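Local coordinates for protein 4-hydroxybutyrate coenzyme A transferase (Shewanella oneidensis, PDB 2OAS) that binds coenzyme A and probably transfers it between carboxylic acids such as acetate and 4-hydroxybutyrate, at residues I116-P121 with C127-S132. Numbering follows the deposited sequence.
Sequences IQVSPP and CSLGIS
In the beta-alpha-beta crossover that runs from strand 113-118 through helix 136-142 to the parallel neighbour strand 145-150, V118 and S119 meet C127 and S128 just after the first strand, an inner strand of the sheet, has run out into two prolines and the chain has folded back. The backbone link is S119 N to S128 O, 3.1 Å, with the donor in the carbonyl plane on a lone pair. The same oxygen lies 3.0 Å from V118 CA in a CA-H...O contact. In return S128 N gives a weak, bent bond (125° at the hydrogen) to S119 OG. That hydroxyl is put there by chi1 of 50°, which swings OG between its own N and carbonyl carbon. V118 spreads its two methyls over different partners: CG2 lies against C127 CB at 3.6 Å, while CG1 reaches L129 CD2 at 3.9 Å. With an alanine in its place, C127 CB would probably lose its methyl neighbour, L129 CD2 would keep only I116 of the two methyls it meets across the contact, and a gap would be likely to open between the strand end and the returning chain. L129 CD2 meets I116 CD1 at 4.1 Å, and helix 136-142 touches both of these residues through T136. Farther out, C127 SG rests on the ring of P121, 3.7 Å from CB. L129 to S132 form a type II' turn, with G130 at positive phi. All this belongs to the first strand-to-helix connection of a beta-alpha-beta crossover in an alpha/beta domain.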
loop_
_atom_site.group_PDB
_atom_site.type_symbol
_atom_site.label_atom_id
_atom_site.label_comp_id
_atom_site.label_asym_id
_atom_site.label_seq_id
_atom_site.Cartn_x
_atom_site.Cartn_y
_atom_site.Cartn_z
ATOM N N ILE A 116 -1.861 23.711 20.558
ATOM C CA ILE A 116 -2.087 22.450 21.233
ATOM C C ILE A 116 -2.784 22.577 22.576
ATOM O O ILE A 116 -2.849 23.653 23.151
ATOM C CB ILE A 116 -0.753 21.704 21.429
ATOM C CG1 ILE A 116 0.166 22.498 22.349
ATOM C CG2 ILE A 116 -0.057 21.548 20.103
ATOM C CD1 ILE A 116 1.485 21.812 22.604
ATOM N N GLN A 117 -3.316 21.463 23.059
ATOM C CA GLN A 117 -3.998 21.414 24.342
ATOM C C GLN A 117 -3.277 20.391 25.221
ATOM O O GLN A 117 -3.204 19.210 24.860
ATOM C CB GLN A 117 -5.438 20.971 24.157
ATOM C CG GLN A 117 -6.242 21.077 25.433
ATOM C CD GLN A 117 -7.688 20.732 25.245
ATOM O OE1 GLN A 117 -8.498 20.905 26.145
ATOM N NE2 GLN A 117 -8.027 20.241 24.058
ATOM N N VAL A 118 -2.757 20.824 26.369
ATOM C CA VAL A 118 -2.041 19.909 27.268
ATOM C C VAL A 118 -2.514 19.909 28.710
ATOM O O VAL A 118 -3.259 20.790 29.150
ATOM C CB VAL A 118 -0.528 20.206 27.318
ATOM C CG1 VAL A 118 0.102 20.101 25.935
ATOM C CG2 VAL A 118 -0.300 21.588 27.910
ATOM N N SER A 119 -2.061 18.913 29.459
ATOM C CA SER A 119 -2.406 18.828 30.869
ATOM C C SER A 119 -1.481 19.802 31.568
ATOM O O SER A 119 -0.426 20.139 31.049
ATOM C CB SER A 119 -2.185 17.421 31.399
ATOM O OG SER A 119 -0.898 16.967 31.048
ATOM N N PRO A 120 -1.880 20.292 32.740
ATOM C CA PRO A 120 -1.026 21.236 33.452
ATOM C C PRO A 120 0.362 20.674 33.727
ATOM O O PRO A 120 0.548 19.470 33.876
ATOM C CB PRO A 120 -1.816 21.516 34.725
ATOM C CG PRO A 120 -2.544 20.237 34.951
ATOM C CD PRO A 120 -3.036 19.908 33.569
ATOM N N PRO A 121 1.362 21.548 33.773
ATOM C CA PRO A 121 2.732 21.109 34.038
ATOM C C PRO A 121 2.875 20.512 35.430
ATOM O O PRO A 121 2.185 20.930 36.361
ATOM C CB PRO A 121 3.527 22.401 33.891
ATOM C CG PRO A 121 2.541 23.442 34.374
ATOM C CD PRO A 121 1.298 23.013 33.630
ATOM N N CYS A 127 4.288 18.660 30.613
ATOM C CA CYS A 127 2.887 18.630 30.227
ATOM C C CYS A 127 2.659 17.437 29.311
ATOM O O CYS A 127 3.604 16.817 28.838
ATOM C CB CYS A 127 2.486 19.898 29.468
ATOM S SG CYS A 127 2.685 21.435 30.383
ATOM N N SER A 128 1.396 17.139 29.046
ATOM C CA SER A 128 1.072 16.012 28.206
ATOM C C SER A 128 0.128 16.400 27.069
ATOM O O SER A 128 -0.776 17.218 27.245
ATOM C CB SER A 128 0.435 14.906 29.064
ATOM O OG SER A 128 0.044 13.801 28.269
ATOM N N LEU A 129 0.359 15.814 25.900
ATOM C CA LEU A 129 -0.478 16.045 24.739
ATOM C C LEU A 129 -1.785 15.318 24.957
ATOM O O LEU A 129 -2.686 15.387 24.128
ATOM C CB LEU A 129 0.196 15.502 23.491
ATOM C CG LEU A 129 1.469 16.245 23.118
ATOM C CD1 LEU A 129 2.022 15.696 21.815
ATOM C CD2 LEU A 129 1.168 17.719 22.985
ATOM N N GLY A 130 -1.873 14.594 26.068
ATOM C CA GLY A 130 -3.093 13.886 26.413
ATOM C C GLY A 130 -3.654 12.820 25.485
ATOM O O GLY A 130 -2.930 11.930 25.027
ATOM N N ILE A 131 -4.952 12.926 25.195
ATOM C CA ILE A 131 -5.620 11.928 24.366
ATOM C C ILE A 131 -5.255 11.918 22.886
ATOM O O ILE A 131 -5.732 11.059 22.133
ATOM C CB ILE A 131 -7.146 12.013 24.495
ATOM C CG1 ILE A 131 -7.641 13.374 24.006
ATOM C CG2 ILE A 131 -7.538 11.759 25.920
ATOM C CD1 ILE A 131 -9.148 13.517 24.038
ATOM N N SER A 132 -4.416 12.852 22.465
ATOM C CA SER A 132 -3.992 12.884 21.074
ATOM C C SER A 132 -2.517 13.148 20.891
ATOM O O SER A 132 -2.061 14.279 21.035
ATOM C CB SER A 132 -4.756 13.935 20.273
ATOM O OG SER A 132 -6.060 13.490 19.979
#